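Local coordinates for protein pectate lyase/Amb allergen (Acidovorax citrulli, PDB 4HWV) that probably cleaves pectate, a plant cell-wall polysaccharide, as a secreted calcium-binding lyase of polysaccharide lyase family 1, at residues T24-H29 / G287-L292; I81-T86 / A176-G181; D88-G93 / R157-S162; R138-K143 / W212-S217; Y343-L348 / P452-S457. All coordinates share one frame; numbering follows the deposited sequence.

Contact 1 of 5, residues T24-H29 / G287-L292; sequences TGWASH and GNYVTL
Ala27 lies over the corner at Tyr289, their CA atoms 4.6 Å apart, where a 3-10 turn (residues 26-28) of the segment before the first strand rests on the parallel beta-helix beside strand 290-293. The CA of Ala27 also makes a CA-H...O contact with the carbonyl of Tyr289. Thr291 fastens the turn. Its OG1, anti to the carbonyl carbon (chi1 -67°), donates to Thr24 O at 2.6 Å and accepts from Ala27 N at 3.1 Å, the latter bond nearly straight at 168°; one hydroxyl thus ties together the two ends of a tight bend. Gly25, between them, has positive phi and brings its backbone close to this hydroxyl, with Gly25 C 3.5 Å from Thr291 OG1. Farther out, Trp26, His29 and Tyr289 form an aromatic cluster. The six-membered ring of Trp26 meets the tyrosine ring obliquely, with planes at 64° and CE3 of Trp26 3.7 Å from CE1 of Tyr289. The His29 ring runs nearly parallel to that of Tyr289 but is slid so far aside that they barely overlap. Outside the pair, His236 stacks on Tyr289, Phe459 O accepts from His29 ND1, and Thr24 OG1 is bonded to His327 NE2. Within the turn, Gly25 O takes two donors, Ser28 N and Ser28 OG, the hydroxyl lying in the carbonyl plane on a lone pair at 2.7 Å.

Contact 2 of 5, residues I81-T86 / A176-G181; sequences IRIRGT and AKILHG
Thr86 and Lys177 pair as neighbours in successive coils of a parallel beta-helix, their CA atoms 4.5 Å apart. The backbone supplies one hydrogen bond across the contact, from Lys177 N to Gly85 O at 2.8 Å. Two CA-H...O contacts flank it: Ala176 CA approaches the same Gly85 oxygen, and Thr86 CA approaches Lys177 O at 3.5 Å. Gly85 itself has positive phi, which lets the chain bend between strands 79-83 and 86-88.

Side-chain packing follows the parallel register. Thr86 and Lys177 leave the same face and lie side by side, pointing the same way, with OG1 of Thr86 3.7 Å from CB of Lys177. Thr86 CG2, anti to its own backbone N (chi1 -66° for OG1), reaches instead to Leu179, meeting CD1 at 3.5 Å. At the bend, the CB of Ala176 sits against Ile83, 3.5 Å from its carbonyl O and 4.1 Å from its CB, while the CD1 atoms of Ile83 and Ile178 meet more loosely at 4.3 Å.

Among the side chains that touch across the contact, Lys177 is the charged one; its extended chain carries NZ to a salt bridge with Glu203.

In the fold, strand 79-83 runs between strands 44-47 and 167-171, and helix 50-57 packs on Ile81. Strand 177-179 lies between 86-88 and 201-203, and Thr86 also touches Ser360 of the second subunit.

Contact 3 of 5, residues D88-G93 / R157-S162; sequences DLNVDG and RVVTIS
Asn90 OD1 accepts hydrogen bonds from Tyr103 OH and Gln155 NE2, and beside these polar partners it rests 3.5 Å from CG1 of Val159. Asn90 and Val159 lie side by side, pointing the same way; CG of Asn90, anti to its backbone N (chi1 -170°), is thereby placed 4.2 Å from CG1 of Val159. The loop after strand 86-88 is shaped by an Asx turn, in which Asn90 N donates to Asp88 OD1 from above the carboxylate plane at 3.1 Å, and by an inverse gamma turn centred on Asn90. His180 ND1 is also bonded to that Asp88 oxygen.

Against this loop comes the last turn of helix 143-159 and the start of strand 160-163. CG1 of Val158 faces two carbonyl oxygens, 3.6 Å from Leu89 O and 3.3 Å from Val91 O. Leu89 packs on Ile161, its CD2 3.9 Å from CG1 of Ile161 and its CD1 4.0 Å from the Val159 carbonyl O.

Between the two segments the chemistry is therefore mostly van der Waals, aliphatic groups against one another and against carbonyl oxygens. Val91 O is buried by the contact with no hydrogen-bonding partner in the model, which probably carries some desolvation cost where the helix end meets the 88-93 loop.

Contact 4 of 5, residues R138-K143 / W212-S217; sequences RTVSGK and WDPTDS
Val140 and Pro214 cross at about a right angle, CG1 of the valine 3.7 Å from CD of the proline ring. The same methyl, anti to the carbonyl carbon of its own residue (chi1 -62°), also lies 3.6 Å from Trp212 O and, more loosely, beside CD1 of the indole. CB and CG of Pro214 also meet the carbonyl of Arg138, CG 3.5 Å from its O. Thr139 crosses both Asp213 and Thr215 obliquely: its CG2 lies 3.9 Å from Thr215 OG1 and 4.0 Å from Asp213 OD1. CG2 of Thr215 in turn packs on the carbonyl carbon of Arg138.

Asp213 OD1 holds the turn in shape. It accepts from Thr215 N, above the carboxylate plane, in an Asx turn, and from Thr215 OG1 on the syn side at 2.8 Å, within a type I turn from Asp213 to Asp216. A water accepts from Val140 N at 3.0 Å and donates to Trp212 O, a bridge across a contact that is otherwise van der Waals packing.

The two segments meet on the periphery, where the loop between helices 131-134 and 143-159 lies against the end of strand 211-213, which pairs antiparallel with 221-223. Helix 118-129 touches Val140 through Tyr125 and Tyr129, and Trp134 packs on Pro214.

Contact 5 of 5, residues Y343-L348 / P452-S457; sequences YGMVHL and PAWKPS
The indole of Trp454 is sandwiched, with Met345 CB over one face and Pro456 CD over the other, while Val346 O lies at its edge in plane. Over the six-membered ring the CH-pi geometry is close to vertical: CB of Met345 is 3.8 Å from the centroid and 8° off the normal. The methionine chain bends at chi3 (73°), bringing CE to 3.4 Å from CE3 of Trp454, while the sulfur makes a Met-aromatic contact from an oblique position, 5.2 Å from the six-membered ring centroid. The two side chains slide past each other in opposite directions.

The second flat group, the His347 imidazole, has Pro456 across one face at about a right angle. CG of the proline sits over the ring centre, 3.3 Å from the centroid and only 4° off the normal, and its CB comes 3.4 Å from ND1. Both ring nitrogens are hydrogen-bonded, ND1 to Tyr460 OH and NE2 to Glu380 OE1, which would fix the ring's rotation against the proline.

This is hydrophobic and CH-pi packing of a C-terminal loop on the beta-helix. The loop, between helices 438-445 and 470-477, lies over strand 345-356, which runs between parallel strands 324-327 and 376-387; Trp454 also touches Lys376 and Pro456 touches His378 of the latter.

Contacts 1, 3 and 5 are largely buried, contact 2 partly so, and contact 4 is peripheral. Contact 2 joins successive coils of the beta-helix through a backbone bond, whereas contacts 1 and 5 lay an N-terminal and a C-terminal segment on its strands. These two touch through Trp26, which packs on Trp454 and bonds weakly to Met345 O, but contact 1 relies on a threonine hydroxyl and contact 5 on ring faces. Contacts 2 and 3 also meet, through a backbone bond between Leu179 and Leu89, linking strand 177-179 to the loop packed against the end of helix 143-159. Contact 4, about 27 Å from contact 3 between centres, adds a water bridge.

Contact 1 of 5, residues T24-H29 / G287-L292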
# COMPACT_ATOMS: atom_id res chain seq x y z
N THR A 24 19.44 9.52 23.88
CA THR A 24 19.04 10.66 24.70
C THR A 24 17.81 10.25 25.51
O THR A 24 17.32 9.13 25.38
CB THR A 24 18.62 11.82 23.78
OG1 THR A 24 17.73 11.30 22.78
CG2 THR A 24 19.83 12.47 23.11
N GLY A 25 17.29 11.16 26.33
CA GLY A 25 16.07 10.90 27.07
C GLY A 25 16.19 9.75 28.06
O GLY A 25 17.27 9.49 28.58
N TRP A 26 15.09 9.08 28.36
CA TRP A 26 15.13 8.07 29.40
C TRP A 26 16.11 6.93 29.08
O TRP A 26 16.69 6.35 29.99
CB TRP A 26 13.73 7.51 29.62
CG TRP A 26 12.84 8.26 30.57
CD1 TRP A 26 11.58 8.72 30.29
CD2 TRP A 26 13.07 8.53 31.96
NE1 TRP A 26 11.02 9.27 31.41
CE2 TRP A 26 11.90 9.15 32.46
CE3 TRP A 26 14.14 8.29 32.84
CZ2 TRP A 26 11.77 9.56 33.79
CZ3 TRP A 26 14.00 8.68 34.17
CH2 TRP A 26 12.83 9.31 34.62
N ALA A 27 16.31 6.61 27.81
CA ALA A 27 17.28 5.57 27.43
C ALA A 27 18.72 5.94 27.83
O ALA A 27 19.60 5.07 27.87
CB ALA A 27 17.22 5.27 25.94
N SER A 28 18.98 7.22 28.08
CA SER A 28 20.32 7.66 28.48
C SER A 28 20.49 7.73 30.00
O SER A 28 21.58 8.03 30.48
CB SER A 28 20.63 9.02 27.84
OG SER A 28 19.95 10.09 28.48
N HIS A 29 19.43 7.47 30.76
CA HIS A 29 19.49 7.61 32.20
C HIS A 29 19.99 6.33 32.84
O HIS A 29 19.64 5.25 32.39
CB HIS A 29 18.09 7.95 32.73
CG HIS A 29 18.06 8.12 34.21
ND1 HIS A 29 18.35 9.32 34.83
CD2 HIS A 29 17.84 7.22 35.20
CE1 HIS A 29 18.28 9.15 36.14
NE2 HIS A 29 17.98 7.89 36.39
N GLY A 287 8.77 -3.03 30.27
CA GLY A 287 9.49 -2.15 29.37
C GLY A 287 9.84 -0.87 30.11
O GLY A 287 9.01 -0.31 30.83
N ASN A 288 11.08 -0.39 29.95
CA ASN A 288 11.48 0.77 30.73
C ASN A 288 12.70 1.43 30.12
O ASN A 288 13.48 0.78 29.43
CB ASN A 288 11.77 0.36 32.18
CG ASN A 288 11.61 1.50 33.16
OD1 ASN A 288 11.02 2.53 32.84
ND2 ASN A 288 12.13 1.32 34.37
N TYR A 289 12.85 2.73 30.37
CA TYR A 289 13.98 3.51 29.84
C TYR A 289 14.08 3.39 28.31
O TYR A 289 15.10 2.97 27.76
CB TYR A 289 15.30 3.14 30.54
CG TYR A 289 15.27 3.38 32.04
CD1 TYR A 289 15.21 4.67 32.56
CD2 TYR A 289 15.34 2.32 32.93
CE1 TYR A 289 15.19 4.89 33.93
CE2 TYR A 289 15.32 2.54 34.31
CZ TYR A 289 15.24 3.83 34.79
OH TYR A 289 15.24 4.06 36.15
N VAL A 290 13.02 3.82 27.64
CA VAL A 290 12.92 3.72 26.20
C VAL A 290 12.89 5.12 25.63
O VAL A 290 12.14 5.97 26.11
CB VAL A 290 11.62 2.99 25.80
CG1 VAL A 290 11.52 2.84 24.28
CG2 VAL A 290 11.53 1.64 26.52
N THR A 291 13.68 5.36 24.59
CA THR A 291 13.60 6.61 23.84
C THR A 291 13.33 6.32 22.38
O THR A 291 14.04 5.51 21.76
CB THR A 291 14.89 7.43 23.98
OG1 THR A 291 15.00 7.86 25.34
CG2 THR A 291 14.88 8.66 23.05
N LEU A 292 12.32 7.00 21.83
CA LEU A 292 12.04 6.96 20.40
C LEU A 292 12.33 8.36 19.85
O LEU A 292 11.63 9.31 20.19
CB LEU A 292 10.57 6.58 20.14
CG LEU A 292 10.16 5.23 20.72
CD1 LEU A 292 9.53 5.40 22.10
CD2 LEU A 292 9.20 4.53 19.78

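Contact 2 of 5, residues I81-T86 / A176-G181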
# COMPACT_ATOMS: atom_id res chain seq x y z
N ILE A 81 24.14 -5.95 14.08
CA ILE A 81 23.47 -6.65 12.99
C ILE A 81 23.01 -5.59 11.99
O ILE A 81 22.13 -4.77 12.29
CB ILE A 81 22.27 -7.48 13.51
CG1 ILE A 81 22.74 -8.52 14.54
CG2 ILE A 81 21.55 -8.13 12.34
CD1 ILE A 81 21.61 -9.15 15.33
N ARG A 82 23.61 -5.60 10.80
CA ARG A 82 23.28 -4.64 9.77
C ARG A 82 22.29 -5.26 8.79
O ARG A 82 22.46 -6.41 8.39
CB ARG A 82 24.54 -4.14 9.05
CG ARG A 82 25.48 -3.44 10.02
CD ARG A 82 26.58 -2.64 9.33
NE ARG A 82 27.49 -2.11 10.34
CZ ARG A 82 27.36 -0.92 10.93
NH1 ARG A 82 26.35 -0.10 10.63
NH2 ARG A 82 28.25 -0.57 11.85
N ILE A 83 21.25 -4.51 8.45
CA ILE A 83 20.19 -5.02 7.58
C ILE A 83 20.46 -4.58 6.14
O ILE A 83 20.47 -3.39 5.84
CB ILE A 83 18.80 -4.47 8.00
CG1 ILE A 83 18.57 -4.66 9.51
CG2 ILE A 83 17.70 -5.08 7.10
CD1 ILE A 83 18.64 -6.10 9.98
N ARG A 84 20.71 -5.56 5.27
CA ARG A 84 20.92 -5.30 3.85
C ARG A 84 19.65 -5.58 3.08
O ARG A 84 19.24 -6.73 2.94
CB ARG A 84 22.07 -6.16 3.28
CG ARG A 84 22.42 -5.76 1.85
CD ARG A 84 23.47 -6.63 1.15
NE ARG A 84 24.77 -6.66 1.80
CZ ARG A 84 25.65 -5.66 1.75
NH1 ARG A 84 25.35 -4.52 1.15
NH2 ARG A 84 26.83 -5.80 2.34
N GLY A 85 19.04 -4.52 2.57
CA GLY A 85 17.83 -4.67 1.79
C GLY A 85 16.61 -5.02 2.63
O GLY A 85 16.47 -4.55 3.78
N THR A 86 15.72 -5.82 2.05
CA THR A 86 14.43 -6.11 2.67
C THR A 86 14.39 -7.50 3.29
O THR A 86 14.70 -8.49 2.63
CB THR A 86 13.31 -6.03 1.64
OG1 THR A 86 13.18 -4.67 1.19
CG2 THR A 86 11.99 -6.53 2.24
N ALA A 176 16.94 -0.21 3.77
CA ALA A 176 16.85 -1.34 4.69
C ALA A 176 15.41 -1.45 5.19
O ALA A 176 14.84 -0.46 5.66
CB ALA A 176 17.78 -1.13 5.86
N LYS A 177 14.83 -2.64 5.09
CA LYS A 177 13.44 -2.83 5.51
C LYS A 177 13.25 -4.13 6.28
O LYS A 177 13.90 -5.14 5.98
CB LYS A 177 12.50 -2.88 4.31
CG LYS A 177 12.50 -1.65 3.42
CD LYS A 177 11.30 -1.67 2.46
CE LYS A 177 11.09 -0.34 1.77
NZ LYS A 177 9.74 -0.36 1.12
N ILE A 178 12.34 -4.10 7.25
CA ILE A 178 11.88 -5.33 7.90
C ILE A 178 10.35 -5.31 7.80
O ILE A 178 9.71 -4.34 8.25
CB ILE A 178 12.34 -5.39 9.37
CG1 ILE A 178 13.88 -5.46 9.41
CG2 ILE A 178 11.71 -6.60 10.07
CD1 ILE A 178 14.45 -5.49 10.82
N LEU A 179 9.80 -6.33 7.16
CA LEU A 179 8.36 -6.38 6.88
C LEU A 179 7.65 -7.50 7.60
O LEU A 179 8.19 -8.58 7.78
CB LEU A 179 8.11 -6.64 5.39
CG LEU A 179 8.93 -5.89 4.35
CD1 LEU A 179 8.56 -6.41 2.96
CD2 LEU A 179 8.71 -4.39 4.44
N HIS A 180 6.39 -7.24 7.95
CA HIS A 180 5.43 -8.31 8.24
C HIS A 180 5.67 -9.07 9.53
O HIS A 180 5.18 -10.20 9.69
CB HIS A 180 5.37 -9.29 7.06
CG HIS A 180 5.09 -8.64 5.74
ND1 HIS A 180 5.65 -9.07 4.56
CD2 HIS A 180 4.35 -7.55 5.44
CE1 HIS A 180 5.24 -8.29 3.57
NE2 HIS A 180 4.45 -7.35 4.08
N GLY A 181 6.37 -8.46 10.49
CA GLY A 181 6.51 -9.11 11.77
C GLY A 181 6.82 -8.17 12.90
O GLY A 181 6.69 -6.95 12.79

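Contact 3 of 5, residues D88-G93 / R157-S162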
# COMPACT_ATOMS: atom_id res chain seq x y z
N ASP A 88 11.67 -10.02 4.85
CA ASP A 88 10.28 -10.37 5.04
C ASP A 88 10.22 -11.39 6.18
O ASP A 88 10.78 -12.48 6.08
CB ASP A 88 9.75 -11.01 3.75
CG ASP A 88 8.25 -11.27 3.77
OD1 ASP A 88 7.59 -11.00 4.80
OD2 ASP A 88 7.74 -11.78 2.75
N LEU A 89 9.51 -11.03 7.25
CA LEU A 89 9.41 -11.93 8.40
C LEU A 89 8.30 -12.97 8.27
O LEU A 89 8.29 -13.93 9.04
CB LEU A 89 9.22 -11.14 9.70
CG LEU A 89 10.39 -10.22 10.07
CD1 LEU A 89 10.05 -9.45 11.34
CD2 LEU A 89 11.71 -11.02 10.22
N ASN A 90 7.37 -12.80 7.33
CA ASN A 90 6.24 -13.73 7.18
C ASN A 90 6.61 -14.81 6.17
O ASN A 90 5.96 -14.97 5.13
CB ASN A 90 4.97 -12.97 6.79
CG ASN A 90 3.72 -13.84 6.86
OD1 ASN A 90 3.51 -14.55 7.84
ND2 ASN A 90 2.91 -13.79 5.83
N VAL A 91 7.67 -15.55 6.49
CA VAL A 91 8.20 -16.60 5.61
C VAL A 91 8.57 -17.84 6.42
O VAL A 91 8.84 -17.73 7.63
CB VAL A 91 9.41 -16.13 4.80
CG1 VAL A 91 9.08 -14.85 4.01
CG2 VAL A 91 10.63 -15.91 5.70
N ASP A 92 8.61 -18.99 5.76
CA ASP A 92 8.95 -20.22 6.45
C ASP A 92 10.47 -20.44 6.49
O ASP A 92 11.25 -19.54 6.15
CB ASP A 92 8.19 -21.44 5.87
CG ASP A 92 8.62 -21.78 4.45
OD1 ASP A 92 9.69 -21.31 4.00
OD2 ASP A 92 7.91 -22.57 3.78
N GLY A 93 10.90 -21.63 6.94
CA GLY A 93 12.31 -21.94 7.07
C GLY A 93 13.06 -22.01 5.75
O GLY A 93 14.30 -22.08 5.75
N ARG A 157 4.46 -17.65 15.98
CA ARG A 157 5.78 -18.26 16.12
C ARG A 157 6.69 -18.01 14.92
O ARG A 157 7.92 -18.15 15.02
CB ARG A 157 5.61 -19.75 16.40
CG ARG A 157 4.94 -19.98 17.78
CD ARG A 157 4.50 -21.41 18.06
NE ARG A 157 5.66 -22.27 18.19
CZ ARG A 157 5.96 -23.23 17.33
NH1 ARG A 157 5.15 -23.45 16.30
NH2 ARG A 157 7.05 -23.98 17.49
N VAL A 158 6.12 -17.57 13.80
CA VAL A 158 6.90 -17.21 12.63
C VAL A 158 7.26 -15.73 12.65
O VAL A 158 8.42 -15.36 12.46
CB VAL A 158 6.11 -17.56 11.35
CG1 VAL A 158 6.80 -17.01 10.11
CG2 VAL A 158 5.96 -19.06 11.23
N VAL A 159 6.27 -14.86 12.85
CA VAL A 159 6.50 -13.44 12.63
C VAL A 159 7.10 -12.72 13.83
O VAL A 159 7.58 -11.59 13.69
CB VAL A 159 5.21 -12.68 12.17
CG1 VAL A 159 4.62 -13.33 10.92
CG2 VAL A 159 4.18 -12.59 13.30
N THR A 160 7.06 -13.35 15.01
CA THR A 160 7.64 -12.76 16.22
C THR A 160 9.10 -13.17 16.36
O THR A 160 9.41 -14.36 16.33
CB THR A 160 6.89 -13.20 17.48
OG1 THR A 160 5.49 -12.95 17.30
CG2 THR A 160 7.36 -12.41 18.67
N ILE A 161 9.99 -12.18 16.52
CA ILE A 161 11.42 -12.41 16.53
C ILE A 161 12.00 -11.90 17.85
O ILE A 161 11.88 -10.71 18.18
CB ILE A 161 12.11 -11.65 15.37
CG1 ILE A 161 11.50 -12.02 14.01
CG2 ILE A 161 13.62 -11.90 15.40
CD1 ILE A 161 11.70 -13.47 13.59
N SER A 162 12.60 -12.80 18.63
CA SER A 162 13.15 -12.45 19.93
C SER A 162 14.49 -11.70 19.80
O SER A 162 15.43 -12.19 19.17
CB SER A 162 13.36 -13.73 20.74
OG SER A 162 13.81 -13.43 22.04

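Contact 4 of 5, residues R138-K143 / W212-S217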
# COMPACT_ATOMS: atom_id res chain seq x y z
N ARG A 138 -20.73 -13.21 25.75
CA ARG A 138 -19.57 -14.01 26.10
C ARG A 138 -18.56 -13.98 24.97
O ARG A 138 -18.90 -13.70 23.82
CB ARG A 138 -19.98 -15.46 26.40
CG ARG A 138 -20.64 -16.15 25.23
CD ARG A 138 -21.12 -17.56 25.59
NE ARG A 138 -21.80 -18.20 24.46
CZ ARG A 138 -21.75 -19.50 24.19
NH1 ARG A 138 -21.04 -20.32 24.95
NH2 ARG A 138 -22.40 -19.98 23.14
N THR A 139 -17.32 -14.28 25.32
CA THR A 139 -16.23 -14.39 24.36
C THR A 139 -16.48 -15.60 23.45
O THR A 139 -17.29 -16.47 23.76
CB THR A 139 -14.92 -14.55 25.10
OG1 THR A 139 -15.03 -15.66 26.01
CG2 THR A 139 -14.61 -13.28 25.90
N VAL A 140 -15.80 -15.64 22.31
CA VAL A 140 -16.01 -16.74 21.39
C VAL A 140 -15.31 -18.00 21.86
O VAL A 140 -14.27 -17.94 22.53
CB VAL A 140 -15.58 -16.39 19.94
CG1 VAL A 140 -16.40 -15.23 19.39
CG2 VAL A 140 -14.08 -16.06 19.87
N SER A 141 -15.88 -19.14 21.49
CA SER A 141 -15.31 -20.44 21.83
C SER A 141 -15.82 -21.45 20.81
O SER A 141 -16.72 -21.15 20.04
CB SER A 141 -15.72 -20.87 23.23
OG SER A 141 -17.11 -21.18 23.27
N GLY A 142 -15.26 -22.65 20.81
CA GLY A 142 -15.72 -23.68 19.90
C GLY A 142 -14.81 -23.85 18.70
O GLY A 142 -13.77 -23.19 18.56
N LYS A 143 -15.24 -24.71 17.79
CA LYS A 143 -14.40 -25.21 16.73
C LYS A 143 -13.79 -24.14 15.80
O LYS A 143 -12.59 -24.15 15.61
CB LYS A 143 -15.15 -26.30 15.94
CG LYS A 143 -14.46 -26.74 14.66
CD LYS A 143 -15.22 -27.88 14.02
CE LYS A 143 -14.66 -28.23 12.67
NZ LYS A 143 -15.41 -29.38 12.10
N TRP A 212 -12.47 -12.04 16.59
CA TRP A 212 -13.63 -11.25 16.95
C TRP A 212 -13.89 -11.42 18.45
O TRP A 212 -14.06 -12.54 18.93
CB TRP A 212 -14.86 -11.67 16.15
CG TRP A 212 -16.12 -10.98 16.58
CD1 TRP A 212 -17.20 -11.56 17.20
CD2 TRP A 212 -16.47 -9.59 16.41
NE1 TRP A 212 -18.17 -10.62 17.45
CE2 TRP A 212 -17.76 -9.41 16.96
CE3 TRP A 212 -15.81 -8.49 15.84
CZ2 TRP A 212 -18.39 -8.16 16.97
CZ3 TRP A 212 -16.44 -7.25 15.85
CH2 TRP A 212 -17.73 -7.10 16.42
N ASP A 213 -13.88 -10.32 19.20
CA ASP A 213 -14.21 -10.40 20.62
C ASP A 213 -15.54 -9.69 20.80
O ASP A 213 -15.59 -8.46 20.83
CB ASP A 213 -13.15 -9.73 21.49
CG ASP A 213 -13.48 -9.80 22.98
OD1 ASP A 213 -14.59 -10.23 23.37
OD2 ASP A 213 -12.61 -9.41 23.78
N PRO A 214 -16.64 -10.47 20.94
CA PRO A 214 -17.98 -9.87 21.09
C PRO A 214 -18.10 -8.92 22.28
O PRO A 214 -18.98 -8.07 22.26
CB PRO A 214 -18.89 -11.09 21.31
CG PRO A 214 -18.13 -12.26 20.74
CD PRO A 214 -16.67 -11.94 20.95
N THR A 215 -17.27 -9.09 23.30
CA THR A 215 -17.38 -8.32 24.53
C THR A 215 -16.53 -7.06 24.54
O THR A 215 -16.71 -6.20 25.41
CB THR A 215 -17.06 -9.19 25.79
OG1 THR A 215 -15.65 -9.49 25.84
CG2 THR A 215 -17.85 -10.49 25.77
N ASP A 216 -15.62 -6.92 23.59
CA ASP A 216 -14.71 -5.76 23.58
C ASP A 216 -15.51 -4.50 23.28
O ASP A 216 -16.19 -4.42 22.27
CB ASP A 216 -13.62 -5.98 22.54
CG ASP A 216 -12.57 -4.88 22.52
OD1 ASP A 216 -12.82 -3.75 22.97
OD2 ASP A 216 -11.47 -5.16 22.03
N SER A 217 -15.43 -3.51 24.16
CA SER A 217 -16.18 -2.26 24.01
C SER A 217 -17.70 -2.52 23.99
O SER A 217 -18.47 -1.71 23.46
CB SER A 217 -15.72 -1.47 22.78
OG SER A 217 -14.32 -1.31 22.82
O HOH W 1 -13.81 -13.48 21.96

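Contact 5 of 5, residues Y343-L348 / P452-S457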
# COMPACT_ATOMS: atom_id res chain seq x y z
N TYR A 343 0.47 4.65 33.71
CA TYR A 343 1.50 4.26 34.69
C TYR A 343 2.88 4.87 34.53
O TYR A 343 3.53 5.12 35.53
CB TYR A 343 1.57 2.73 34.90
CG TYR A 343 0.33 2.27 35.65
CD1 TYR A 343 0.17 2.56 37.01
CD2 TYR A 343 -0.71 1.63 34.99
CE1 TYR A 343 -0.99 2.20 37.69
CE2 TYR A 343 -1.87 1.26 35.66
CZ TYR A 343 -2.00 1.57 37.00
OH TYR A 343 -3.15 1.23 37.69
N GLY A 344 3.33 5.13 33.30
CA GLY A 344 4.69 5.59 33.07
C GLY A 344 4.89 7.10 33.13
O GLY A 344 3.94 7.88 33.01
N MET A 345 6.14 7.50 33.31
CA MET A 345 6.57 8.89 33.19
C MET A 345 7.04 9.11 31.76
O MET A 345 8.11 8.65 31.37
CB MET A 345 7.67 9.19 34.20
CG MET A 345 7.18 8.93 35.63
SD MET A 345 8.49 8.68 36.84
CE MET A 345 9.02 10.34 36.91
N VAL A 346 6.20 9.75 30.96
CA VAL A 346 6.42 9.83 29.51
C VAL A 346 6.57 11.28 29.07
O VAL A 346 5.73 12.14 29.38
CB VAL A 346 5.28 9.15 28.76
CG1 VAL A 346 5.41 9.32 27.25
CG2 VAL A 346 5.24 7.67 29.12
N HIS A 347 7.69 11.56 28.40
CA HIS A 347 8.05 12.89 27.95
C HIS A 347 7.92 12.93 26.43
O HIS A 347 8.54 12.12 25.75
CB HIS A 347 9.49 13.15 28.39
CG HIS A 347 10.02 14.52 28.10
ND1 HIS A 347 11.38 14.77 28.06
CD2 HIS A 347 9.41 15.71 27.88
CE1 HIS A 347 11.58 16.05 27.84
NE2 HIS A 347 10.41 16.65 27.71
N LEU A 348 7.12 13.86 25.91
CA LEU A 348 7.00 14.03 24.45
C LEU A 348 7.42 15.46 24.15
O LEU A 348 6.77 16.40 24.59
CB LEU A 348 5.56 13.82 23.95
CG LEU A 348 4.97 12.44 24.27
CD1 LEU A 348 4.06 12.52 25.50
CD2 LEU A 348 4.25 11.84 23.06
N PRO A 452 1.20 17.93 38.27
CA PRO A 452 2.45 17.21 38.00
C PRO A 452 3.46 17.35 39.14
O PRO A 452 3.52 18.39 39.82
CB PRO A 452 2.98 17.90 36.74
CG PRO A 452 1.76 18.42 36.07
CD PRO A 452 0.83 18.84 37.17
N ALA A 453 4.25 16.29 39.33
CA ALA A 453 5.23 16.24 40.42
C ALA A 453 6.52 15.58 39.95
O ALA A 453 7.27 15.03 40.75
CB ALA A 453 4.66 15.51 41.63
N TRP A 454 6.77 15.63 38.64
CA TRP A 454 8.08 15.26 38.10
C TRP A 454 8.43 16.17 36.95
O TRP A 454 7.57 16.78 36.34
CB TRP A 454 8.12 13.80 37.63
CG TRP A 454 7.50 13.59 36.27
CD1 TRP A 454 6.17 13.69 35.97
CD2 TRP A 454 8.16 13.21 35.04
NE1 TRP A 454 5.96 13.39 34.64
CE2 TRP A 454 7.17 13.11 34.05
CE3 TRP A 454 9.50 12.94 34.70
CZ2 TRP A 454 7.45 12.75 32.73
CZ3 TRP A 454 9.79 12.59 33.38
CH2 TRP A 454 8.76 12.49 32.41
N LYS A 455 9.71 16.25 36.65
CA LYS A 455 10.12 16.87 35.40
C LYS A 455 11.29 16.12 34.80
O LYS A 455 12.21 15.71 35.50
CB LYS A 455 10.44 18.34 35.57
CG LYS A 455 11.56 18.62 36.53
CD LYS A 455 11.59 20.12 36.92
CE LYS A 455 10.20 20.62 37.25
NZ LYS A 455 10.21 21.80 38.17
N PRO A 456 11.23 15.92 33.48
CA PRO A 456 12.28 15.13 32.83
C PRO A 456 13.68 15.73 32.96
O PRO A 456 14.63 14.95 32.96
CB PRO A 456 11.83 15.04 31.37
CG PRO A 456 10.73 16.04 31.21
CD PRO A 456 10.12 16.26 32.56
N SER A 457 13.82 17.05 33.10
CA SER A 457 15.15 17.65 33.22
C SER A 457 15.88 17.20 34.50
O SER A 457 17.10 17.37 34.61
CB SER A 457 15.07 19.18 33.14
OG SER A 457 14.26 19.68 34.19